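Local coordinates for protein tRNA modification GTPase MnmE (Chlorobium tepidum, PDB 3GEE) that probably hydrolyses GTP at a high intrinsic rate and takes part in adding a carboxymethylaminomethyl group to the wobble uridine U34 of certain tRNAs, at residues R172-S183 with Q209-L220; F346-D354 with T372-L380. All coordinates share one frame; numbering follows the deposited sequence.

Contact 1 of 2, residues R172-S183 with Q209-L220; sequences RLGGLREQLIRS and QIETLRSEVNRL
L176 projects from its helix as a knob into a hole formed by L213, E216, V217 and L220 of helix 203-232. Its two methyls divide the work: CD2 lies against the aliphatic part of E216, 3.7 Å from E216 CB, while CD1 meets L220 CD1 tip to tip at 3.9 Å. The short axis of 172-177 runs nearly antiparallel to that of 209-220 (158°). One turn before V217, L213 also meets Q179 and L180. With its CG anti to the backbone N (chi1 -154°), it sends CD2 against the side chain of Q179, 3.8 Å from Q179 CB, and CD1 to within 4.0 Å of L180 CG. R172 and E216 cross at about a right angle beside this row. The bends at chi2 and chi3 fold the R172 chain so that NH2 comes 2.8 Å from E216 OE2; NH1 shares the same oxygen, and both bonds are weak, as one oxygen lies between the two N-H groups. L220 CD2 covers one face of that guanidinium. L213 also touches L425 of helix 412-432, which extends the apolar layer within the helical domain. Leucines thus supply most of the apolar contact, while the partly exposed R172-E216 pair is likely to add charge pairing more than directional bonding.

Contact 2 of 2, residues F346-D354 with T372-L380; sequences FLTVANKLD and TEVIGISAL. With GDP (guanosine-5'-diphosphate), chain B.
D354 OD2 is gripped twice, by N1 of the GDP guanine at 2.7 Å in a nearly straight bond (173°) and by the S378 hydroxyl at 2.6 Å. S378 OG donates to the anti lone pair of that oxygen, which fixes the rotation of the carboxylate, while GDP N2 binds D354 OD1 at 3.0 Å; the two oxygens thus read the N1 and N2 donors of the Watson-Crick edge. S378 OG is itself held by N381 N. Further along the S378 loop, L380 N bonds GDP O6 at 2.9 Å. The N351 amide braces the two loops: CG lies anti to the backbone N (chi1 -162°), which carries OD1 to A379 N at 3.0 Å, in the plane of the amide carbonyl, while ND2 bonds A244 O of the GTP-binding loop. A leucine in its place would probably leave A379 N and A244 O without these partners and free the guanine-binding loop to shift. K352 runs its aliphatic chain along the purine and gives its amine to N243 O. Behind the site, strands 345-351 and 374-376 pair in parallel from T348 N–E373 O to I377 N–A350 O, with V349 CG1 packed 3.5 Å from I377 CG1. The ends of two parallel strands joined by a beta-alpha-beta crossover, carrying the N-K-x-D and S-A-L guanine-recognition motifs, are the hallmark of a Ras-like G domain.

Contact 1 belongs to the long helices of the helical domain and contact 2 to the edge of the G-domain sheet; they share no helix or strand, and their nearest atoms are about 23 Å apart. Contact 1 is only partly buried, an apolar row with charged groups along its margin, and its cross-segment adhesion comes mostly from side chains. Contact 2 is largely buried, its strands joined by backbone hydrogen bonds and its polar side chains gathered at the nucleotide end. That difference follows their places: 172-183 with 209-220 joins helices away from the annotated sites, whereas 346-354 with 372-380 forms part of the GDP pocket itself.

Contact 1 of 2, residues R172-S183 with Q209-L220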
loop_
_atom_site.group_PDB
_atom_site.type_symbol
_atom_site.label_atom_id
_atom_site.label_comp_id
_atom_site.label_asym_id
_atom_site.label_seq_id
_atom_site.Cartn_x
_atom_site.Cartn_y
_atom_site.Cartn_z
ATOM N N ARG A 172 -18.197 20.615 21.614
ATOM C CA ARG A 172 -19.019 20.338 22.801
ATOM C C ARG A 172 -18.220 20.449 24.098
ATOM O O ARG A 172 -18.707 21.014 25.083
ATOM C CB ARG A 172 -19.694 18.961 22.708
ATOM C CG ARG A 172 -20.807 18.855 21.658
ATOM C CD ARG A 172 -22.175 19.284 22.193
ATOM N NE ARG A 172 -22.845 18.220 22.942
ATOM C CZ ARG A 172 -22.905 18.150 24.273
ATOM N NH1 ARG A 172 -23.545 17.143 24.862
ATOM N NH2 ARG A 172 -22.332 19.086 25.021
ATOM N N LEU A 173 -16.995 19.923 24.089
ATOM C CA LEU A 173 -16.124 19.962 25.267
ATOM C C LEU A 173 -15.593 21.366 25.543
ATOM O O LEU A 173 -15.397 21.744 26.704
ATOM C CB LEU A 173 -14.977 18.967 25.124
ATOM C CG LEU A 173 -15.381 17.510 25.357
ATOM C CD1 LEU A 173 -14.706 16.618 24.345
ATOM C CD2 LEU A 173 -15.084 17.057 26.784
ATOM N N GLY A 174 -15.367 22.127 24.470
ATOM C CA GLY A 174 -15.037 23.549 24.569
ATOM C C GLY A 174 -16.191 24.330 25.179
ATOM O O GLY A 174 -15.978 25.288 25.922
ATOM N N GLY A 175 -17.416 23.900 24.872
ATOM C CA GLY A 175 -18.629 24.483 25.444
ATOM C C GLY A 175 -18.857 24.110 26.900
ATOM O O GLY A 175 -19.812 24.580 27.522
ATOM N N LEU A 176 -17.988 23.253 27.434
ATOM C CA LEU A 176 -18.004 22.893 28.852
ATOM C C LEU A 176 -16.873 23.603 29.587
ATOM O O LEU A 176 -17.030 24.002 30.744
ATOM C CB LEU A 176 -17.889 21.376 29.039
ATOM C CG LEU A 176 -18.970 20.476 28.428
ATOM C CD1 LEU A 176 -18.570 19.015 28.564
ATOM C CD2 LEU A 176 -20.344 20.723 29.051
ATOM N N ARG A 177 -15.738 23.751 28.905
ATOM C CA ARG A 177 -14.630 24.573 29.387
ATOM C C ARG A 177 -15.099 26.012 29.620
ATOM O O ARG A 177 -14.503 26.750 30.406
ATOM C CB ARG A 177 -13.474 24.549 28.384
ATOM C CG ARG A 177 -12.631 23.275 28.429
ATOM C CD ARG A 177 -11.639 23.163 27.251
ATOM N NE ARG A 177 -10.579 24.187 27.194
ATOM C CZ ARG A 177 -9.948 24.742 28.236
ATOM N NH1 ARG A 177 -10.232 24.396 29.487
ATOM N NH2 ARG A 177 -9.010 25.658 28.019
ATOM N N GLU A 178 -16.180 26.380 28.932
ATOM C CA GLU A 178 -16.818 27.689 29.042
ATOM C C GLU A 178 -17.143 28.040 30.497
ATOM O O GLU A 178 -16.574 28.980 31.053
ATOM C CB GLU A 178 -18.096 27.711 28.197
ATOM C CG GLU A 178 -18.405 29.050 27.542
ATOM C CD GLU A 178 -17.685 29.249 26.212
ATOM O OE1 GLU A 178 -17.648 30.399 25.727
ATOM O OE2 GLU A 178 -17.162 28.263 25.645
ATOM N N GLN A 179 -18.048 27.271 31.104
ATOM C CA GLN A 179 -18.466 27.490 32.490
ATOM C C GLN A 179 -17.338 27.186 33.466
ATOM O O GLN A 179 -17.245 27.804 34.526
ATOM C CB GLN A 179 -19.697 26.645 32.844
ATOM C CG GLN A 179 -20.939 26.922 32.000
ATOM C CD GLN A 179 -21.038 26.036 30.766
ATOM O OE1 GLN A 179 -20.030 25.672 30.157
ATOM N NE2 GLN A 179 -22.263 25.684 30.393
ATOM N N LEU A 180 -16.482 26.233 33.099
ATOM C CA LEU A 180 -15.319 25.877 33.913
ATOM C C LEU A 180 -14.198 26.922 33.848
ATOM O O LEU A 180 -13.194 26.805 34.548
ATOM C CB LEU A 180 -14.799 24.476 33.554
ATOM C CG LEU A 180 -15.633 23.280 34.034
ATOM C CD1 LEU A 180 -15.105 21.988 33.426
ATOM C CD2 LEU A 180 -15.680 23.178 35.560
ATOM N N ILE A 181 -14.372 27.932 32.996
ATOM C CA ILE A 181 -13.566 29.149 33.062
ATOM C C ILE A 181 -14.394 30.217 33.780
ATOM O O ILE A 181 -13.887 30.936 34.645
ATOM C CB ILE A 181 -13.118 29.635 31.649
ATOM C CG1 ILE A 181 -12.088 28.674 31.028
ATOM C CG2 ILE A 181 -12.579 31.073 31.695
ATOM C CD1 ILE A 181 -10.678 28.734 31.622
ATOM N N ARG A 182 -15.679 30.286 33.426
ATOM C CA ARG A 182 -16.617 31.259 33.982
ATOM C C ARG A 182 -16.784 31.116 35.495
ATOM O O ARG A 182 -16.491 32.047 36.243
ATOM C CB ARG A 182 -17.977 31.139 33.285
ATOM C CG ARG A 182 -19.035 32.144 33.742
ATOM C CD ARG A 182 -20.368 31.921 33.034
ATOM N NE ARG A 182 -20.315 32.275 31.613
ATOM C CZ ARG A 182 -20.148 31.408 30.615
ATOM N NH1 ARG A 182 -20.016 30.109 30.861
ATOM N NH2 ARG A 182 -20.112 31.842 29.362
ATOM N N SER A 183 -17.250 29.949 35.932
ATOM C CA SER A 183 -17.543 29.713 37.343
ATOM C C SER A 183 -16.289 29.465 38.184
ATOM O O SER A 183 -16.309 29.660 39.401
ATOM C CB SER A 183 -18.531 28.554 37.496
ATOM O OG SER A 183 -19.741 28.828 36.809
ATOM N N GLN A 209 -25.398 26.677 37.690
ATOM C CA GLN A 209 -24.334 26.538 36.694
ATOM C C GLN A 209 -23.763 25.119 36.707
ATOM O O GLN A 209 -23.552 24.526 35.650
ATOM C CB GLN A 209 -23.220 27.562 36.938
ATOM C CG GLN A 209 -23.511 28.970 36.416
ATOM C CD GLN A 209 -23.122 29.162 34.956
ATOM O OE1 GLN A 209 -22.093 28.660 34.499
ATOM N NE2 GLN A 209 -23.942 29.907 34.224
ATOM N N ILE A 210 -23.534 24.585 37.908
ATOM C CA ILE A 210 -22.970 23.243 38.096
ATOM C C ILE A 210 -23.960 22.135 37.719
ATOM O O ILE A 210 -23.585 21.170 37.052
ATOM C CB ILE A 210 -22.444 23.037 39.556
ATOM C CG1 ILE A 210 -21.332 24.044 39.901
ATOM C CG2 ILE A 210 -21.981 21.593 39.796
ATOM C CD1 ILE A 210 -20.061 23.944 39.051
ATOM N N GLU A 211 -25.216 22.282 38.143
ATOM C CA GLU A 211 -26.258 21.281 37.877
ATOM C C GLU A 211 -26.513 21.057 36.387
ATOM O O GLU A 211 -26.773 19.931 35.961
ATOM C CB GLU A 211 -27.564 21.644 38.591
ATOM C CG GLU A 211 -27.585 21.272 40.070
ATOM C CD GLU A 211 -28.924 21.545 40.738
ATOM O OE1 GLU A 211 -28.928 22.132 41.842
ATOM O OE2 GLU A 211 -29.971 21.173 40.165
ATOM N N THR A 212 -26.438 22.133 35.607
ATOM C CA THR A 212 -26.587 22.052 34.155
ATOM C C THR A 212 -25.264 21.624 33.510
ATOM O O THR A 212 -25.250 21.060 32.413
ATOM C CB THR A 212 -27.067 23.397 33.556
ATOM O OG1 THR A 212 -28.004 24.015 34.447
ATOM C CG2 THR A 212 -27.733 23.184 32.198
ATOM N N LEU A 213 -24.162 21.889 34.210
ATOM C CA LEU A 213 -22.820 21.543 33.740
ATOM C C LEU A 213 -22.526 20.055 33.935
ATOM O O LEU A 213 -21.965 19.409 33.051
ATOM C CB LEU A 213 -21.772 22.405 34.462
ATOM C CG LEU A 213 -20.398 22.757 33.868
ATOM C CD1 LEU A 213 -19.328 21.762 34.289
ATOM C CD2 LEU A 213 -20.420 22.930 32.351
ATOM N N ARG A 214 -22.921 19.520 35.090
ATOM C CA ARG A 214 -22.686 18.115 35.423
ATOM C C ARG A 214 -23.586 17.180 34.614
ATOM O O ARG A 214 -23.165 16.086 34.231
ATOM C CB ARG A 214 -22.873 17.875 36.926
ATOM C CG ARG A 214 -21.941 16.817 37.510
ATOM C CD ARG A 214 -22.600 15.456 37.660
ATOM N NE ARG A 214 -23.326 15.343 38.923
ATOM C CZ ARG A 214 -23.757 14.199 39.452
ATOM N NH1 ARG A 214 -24.408 14.210 40.609
ATOM N NH2 ARG A 214 -23.537 13.044 38.833
ATOM N N SER A 215 -24.816 17.621 34.355
ATOM C CA SER A 215 -25.772 16.854 33.555
ATOM C C SER A 215 -25.362 16.804 32.085
ATOM O O SER A 215 -25.685 15.848 31.377
ATOM C CB SER A 215 -27.181 17.432 33.692
ATOM O OG SER A 215 -27.221 18.784 33.269
ATOM N N GLU A 216 -24.657 17.842 31.638
ATOM C CA GLU A 216 -24.081 17.886 30.296
ATOM C C GLU A 216 -22.936 16.887 30.142
ATOM O O GLU A 216 -22.763 16.291 29.078
ATOM C CB GLU A 216 -23.594 19.300 29.970
ATOM C CG GLU A 216 -24.610 20.167 29.233
ATOM C CD GLU A 216 -24.529 20.035 27.716
ATOM O OE1 GLU A 216 -24.946 20.987 27.021
ATOM O OE2 GLU A 216 -24.052 18.992 27.212
ATOM N N VAL A 217 -22.160 16.719 31.212
ATOM C CA VAL A 217 -21.090 15.723 31.265
ATOM C C VAL A 217 -21.683 14.315 31.323
ATOM O O VAL A 217 -21.157 13.387 30.706
ATOM C CB VAL A 217 -20.146 15.966 32.472
ATOM C CG1 VAL A 217 -19.159 14.816 32.648
ATOM C CG2 VAL A 217 -19.395 17.275 32.301
ATOM N N ASN A 218 -22.784 14.170 32.059
ATOM C CA ASN A 218 -23.477 12.888 32.169
ATOM C C ASN A 218 -24.099 12.398 30.867
ATOM O O ASN A 218 -24.139 11.194 30.616
ATOM C CB ASN A 218 -24.510 12.903 33.301
ATOM C CG ASN A 218 -23.961 12.325 34.597
ATOM O OD1 ASN A 218 -24.429 11.290 35.075
ATOM N ND2 ASN A 218 -22.952 12.982 35.163
ATOM N N ARG A 219 -24.576 13.325 30.037
ATOM C CA ARG A 219 -25.066 12.975 28.703
ATOM C C ARG A 219 -23.953 12.293 27.902
ATOM O O ARG A 219 -24.203 11.336 27.165
ATOM C CB ARG A 219 -25.592 14.212 27.962
ATOM C CG ARG A 219 -26.079 13.921 26.541
ATOM C CD ARG A 219 -26.492 15.177 25.778
ATOM N NE ARG A 219 -27.925 15.453 25.890
ATOM C CZ ARG A 219 -28.636 16.145 24.999
ATOM N NH1 ARG A 219 -28.055 16.634 23.909
ATOM N NH2 ARG A 219 -29.936 16.341 25.194
ATOM N N LEU A 220 -22.726 12.782 28.079
ATOM C CA LEU A 220 -21.559 12.246 27.386
ATOM C C LEU A 220 -21.116 10.892 27.937
ATOM O O LEU A 220 -21.015 9.928 27.177
ATOM C CB LEU A 220 -20.398 13.249 27.400
ATOM C CG LEU A 220 -20.611 14.615 26.735
ATOM C CD1 LEU A 220 -19.422 15.516 27.006
ATOM C CD2 LEU A 220 -20.858 14.498 25.234
#

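Contact 2 of 2, residues F346-D354 with T372-L380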
loop_
_atom_site.group_PDB
_atom_site.type_symbol
_atom_site.label_atom_id
_atom_site.label_comp_id
_atom_site.label_asym_id
_atom_site.label_seq_id
_atom_site.Cartn_x
_atom_site.Cartn_y
_atom_site.Cartn_z
ATOM N N PHE A 346 -25.899 -12.946 27.716
ATOM C CA PHE A 346 -25.637 -14.374 27.692
ATOM C C PHE A 346 -26.433 -15.070 26.603
ATOM O O PHE A 346 -27.569 -14.698 26.312
ATOM C CB PHE A 346 -25.908 -15.014 29.049
ATOM C CG PHE A 346 -25.009 -16.167 29.340
ATOM C CD1 PHE A 346 -25.299 -17.435 28.849
ATOM C CD2 PHE A 346 -23.847 -15.982 30.072
ATOM C CE1 PHE A 346 -24.456 -18.502 29.097
ATOM C CE2 PHE A 346 -22.998 -17.044 30.331
ATOM C CZ PHE A 346 -23.302 -18.307 29.842
ATOM N N LEU A 347 -25.820 -16.085 26.004
ATOM C CA LEU A 347 -26.405 -16.782 24.877
ATOM C C LEU A 347 -25.854 -18.202 24.853
ATOM O O LEU A 347 -24.655 -18.403 24.636
ATOM C CB LEU A 347 -26.050 -16.035 23.586
ATOM C CG LEU A 347 -27.089 -15.804 22.487
ATOM C CD1 LEU A 347 -27.352 -17.077 21.702
ATOM C CD2 LEU A 347 -28.389 -15.211 23.048
ATOM N N THR A 348 -26.726 -19.180 25.101
ATOM C CA THR A 348 -26.317 -20.586 25.150
ATOM C C THR A 348 -26.397 -21.207 23.769
ATOM O O THR A 348 -27.463 -21.250 23.150
ATOM C CB THR A 348 -27.161 -21.405 26.147
ATOM O OG1 THR A 348 -27.108 -20.781 27.432
ATOM C CG2 THR A 348 -26.636 -22.838 26.265
ATOM N N VAL A 349 -25.254 -21.687 23.298
ATOM C CA VAL A 349 -25.141 -22.221 21.954
ATOM C C VAL A 349 -24.935 -23.732 22.008
ATOM O O VAL A 349 -23.838 -24.221 22.305
ATOM C CB VAL A 349 -23.999 -21.542 21.174
ATOM C CG1 VAL A 349 -24.093 -21.886 19.707
ATOM C CG2 VAL A 349 -24.047 -20.031 21.361
ATOM N N ALA A 350 -26.012 -24.458 21.732
ATOM C CA ALA A 350 -25.993 -25.913 21.731
ATOM C C ALA A 350 -25.452 -26.418 20.399
ATOM O O ALA A 350 -26.118 -26.310 19.368
ATOM C CB ALA A 350 -27.389 -26.458 21.997
ATOM N N ASN A 351 -24.235 -26.956 20.429
ATOM C CA ASN A 351 -23.540 -27.386 19.215
ATOM C C ASN A 351 -23.776 -28.860 18.868
ATOM O O ASN A 351 -24.280 -29.629 19.690
ATOM C CB ASN A 351 -22.039 -27.096 19.336
ATOM C CG ASN A 351 -21.329 -27.091 17.991
ATOM O OD1 ASN A 351 -21.939 -26.842 16.950
ATOM N ND2 ASN A 351 -20.031 -27.368 18.009
ATOM N N LYS A 352 -23.409 -29.240 17.644
ATOM C CA LYS A 352 -23.517 -30.620 17.157
ATOM C C LYS A 352 -24.976 -31.053 16.960
ATOM O O LYS A 352 -25.358 -32.177 17.290
ATOM C CB LYS A 352 -22.753 -31.598 18.067
ATOM C CG LYS A 352 -21.259 -31.318 18.177
ATOM C CD LYS A 352 -20.529 -32.476 18.840
ATOM C CE LYS A 352 -19.014 -32.294 18.795
ATOM N NZ LYS A 352 -18.531 -31.252 19.746
ATOM N N LEU A 353 -25.776 -30.143 16.411
ATOM C CA LEU A 353 -27.191 -30.385 16.125
ATOM C C LEU A 353 -27.392 -31.310 14.919
ATOM O O LEU A 353 -28.464 -31.899 14.751
ATOM C CB LEU A 353 -27.916 -29.048 15.906
ATOM C CG LEU A 353 -29.375 -29.000 15.431
ATOM C CD1 LEU A 353 -30.343 -29.359 16.550
ATOM C CD2 LEU A 353 -29.702 -27.627 14.862
ATOM N N ASP A 354 -26.360 -31.438 14.088
ATOM C CA ASP A 354 -26.436 -32.255 12.874
ATOM C C ASP A 354 -26.682 -33.743 13.149
ATOM O O ASP A 354 -27.276 -34.437 12.322
ATOM C CB ASP A 354 -25.203 -32.045 11.981
ATOM C CG ASP A 354 -23.894 -32.166 12.742
ATOM O OD1 ASP A 354 -23.465 -33.307 13.021
ATOM O OD2 ASP A 354 -23.286 -31.117 13.047
ATOM N N THR A 372 -31.287 -19.350 30.593
ATOM C CA THR A 372 -30.687 -18.607 29.497
ATOM C C THR A 372 -31.463 -18.896 28.215
ATOM O O THR A 372 -32.355 -19.749 28.208
ATOM C CB THR A 372 -29.224 -19.020 29.280
ATOM O OG1 THR A 372 -29.175 -20.358 28.767
ATOM C CG2 THR A 372 -28.435 -18.938 30.582
ATOM N N GLU A 373 -31.127 -18.184 27.139
ATOM C CA GLU A 373 -31.662 -18.501 25.824
ATOM C C GLU A 373 -30.741 -19.445 25.060
ATOM O O GLU A 373 -29.526 -19.227 24.985
ATOM C CB GLU A 373 -31.932 -17.241 25.010
ATOM C CG GLU A 373 -33.406 -16.863 24.947
ATOM C CD GLU A 373 -33.774 -16.149 23.656
ATOM O OE1 GLU A 373 -33.015 -15.249 23.237
ATOM O OE2 GLU A 373 -34.825 -16.487 23.063
ATOM N N VAL A 374 -31.338 -20.488 24.487
ATOM C CA VAL A 374 -30.587 -21.545 23.809
ATOM C C VAL A 374 -30.818 -21.515 22.299
ATOM O O VAL A 374 -31.937 -21.279 21.835
ATOM C CB VAL A 374 -30.940 -22.945 24.386
ATOM C CG1 VAL A 374 -30.188 -24.048 23.661
ATOM C CG2 VAL A 374 -30.629 -23.000 25.870
ATOM N N ILE A 375 -29.744 -21.742 21.544
ATOM C CA ILE A 375 -29.821 -21.852 20.090
ATOM C C ILE A 375 -29.122 -23.117 19.595
ATOM O O ILE A 375 -27.979 -23.399 19.970
ATOM C CB ILE A 375 -29.256 -20.595 19.385
ATOM C CG1 ILE A 375 -30.220 -19.423 19.575
ATOM C CG2 ILE A 375 -29.044 -20.846 17.888
ATOM C CD1 ILE A 375 -29.622 -18.078 19.289
ATOM N N GLY A 376 -29.834 -23.872 18.760
ATOM C CA GLY A 376 -29.292 -25.062 18.118
ATOM C C GLY A 376 -28.331 -24.707 17.002
ATOM O O GLY A 376 -28.661 -23.922 16.106
ATOM N N ILE A 377 -27.141 -25.298 17.058
ATOM C CA ILE A 377 -26.062 -24.988 16.126
ATOM C C ILE A 377 -25.337 -26.239 15.650
ATOM O O ILE A 377 -25.044 -27.142 16.436
ATOM C CB ILE A 377 -25.051 -23.978 16.756
ATOM C CG1 ILE A 377 -25.580 -22.544 16.647
ATOM C CG2 ILE A 377 -23.654 -24.088 16.137
ATOM C CD1 ILE A 377 -25.921 -22.098 15.237
ATOM N N SER A 378 -25.086 -26.288 14.346
ATOM C CA SER A 378 -24.123 -27.212 13.775
ATOM C C SER A 378 -22.967 -26.372 13.249
ATOM O O SER A 378 -23.043 -25.817 12.153
ATOM C CB SER A 378 -24.747 -28.039 12.651
ATOM O OG SER A 378 -23.758 -28.804 11.988
ATOM N N ALA A 379 -21.910 -26.268 14.049
ATOM C CA ALA A 379 -20.739 -25.458 13.698
ATOM C C ALA A 379 -19.958 -26.025 12.511
ATOM O O ALA A 379 -19.245 -25.293 11.823
ATOM C CB ALA A 379 -19.827 -25.291 14.908
ATOM N N LEU A 380 -20.100 -27.328 12.280
ATOM C CA LEU A 380 -19.428 -27.993 11.171
ATOM C C LEU A 380 -20.188 -27.765 9.864
ATOM O O LEU A 380 -19.611 -27.306 8.876
ATOM C CB LEU A 380 -19.279 -29.492 11.460
ATOM C CG LEU A 380 -18.174 -30.301 10.774
ATOM C CD1 LEU A 380 -16.787 -29.879 11.250
ATOM C CD2 LEU A 380 -18.391 -31.783 11.033
HETATM P PB GDP B . -12.662 -26.873 20.802
HETATM O O1B GDP B . -12.283 -25.515 20.264
HETATM O O2B GDP B . -13.253 -26.741 22.184
HETATM O O3B GDP B . -11.439 -27.755 20.850
HETATM O O3A GDP B . -13.754 -27.540 19.836
HETATM P PA GDP B . -13.416 -27.814 18.289
HETATM O O1A GDP B . -13.987 -26.719 17.431
HETATM O O2A GDP B . -11.926 -27.946 18.075
HETATM O "O5'" GDP B . -14.174 -29.199 17.981
HETATM C "C5'" GDP B . -13.662 -30.426 18.498
HETATM C "C4'" GDP B . -14.125 -31.572 17.612
HETATM O "O4'" GDP B . -15.555 -31.584 17.539
HETATM C "C3'" GDP B . -13.596 -31.422 16.195
HETATM O "O3'" GDP B . -12.627 -32.443 15.930
HETATM C "C2'" GDP B . -14.811 -31.515 15.282
HETATM O "O2'" GDP B . -14.689 -32.579 14.331
HETATM C "C1'" GDP B . -16.004 -31.767 16.194
HETATM N N9 GDP B . -17.111 -30.825 15.888
HETATM C C8 GDP B . -17.120 -29.507 16.162
HETATM N N7 GDP B . -18.280 -28.930 15.758
HETATM C C5 GDP B . -19.044 -29.892 15.214
HETATM C C6 GDP B . -20.393 -29.964 14.595
HETATM O O6 GDP B . -21.112 -28.948 14.480
HETATM N N1 GDP B . -20.817 -31.158 14.152
HETATM C C2 GDP B . -20.068 -32.276 14.256
HETATM N N2 GDP B . -20.581 -33.438 13.782
HETATM N N3 GDP B . -18.825 -32.281 14.815
HETATM C C4 GDP B . -18.270 -31.142 15.302
#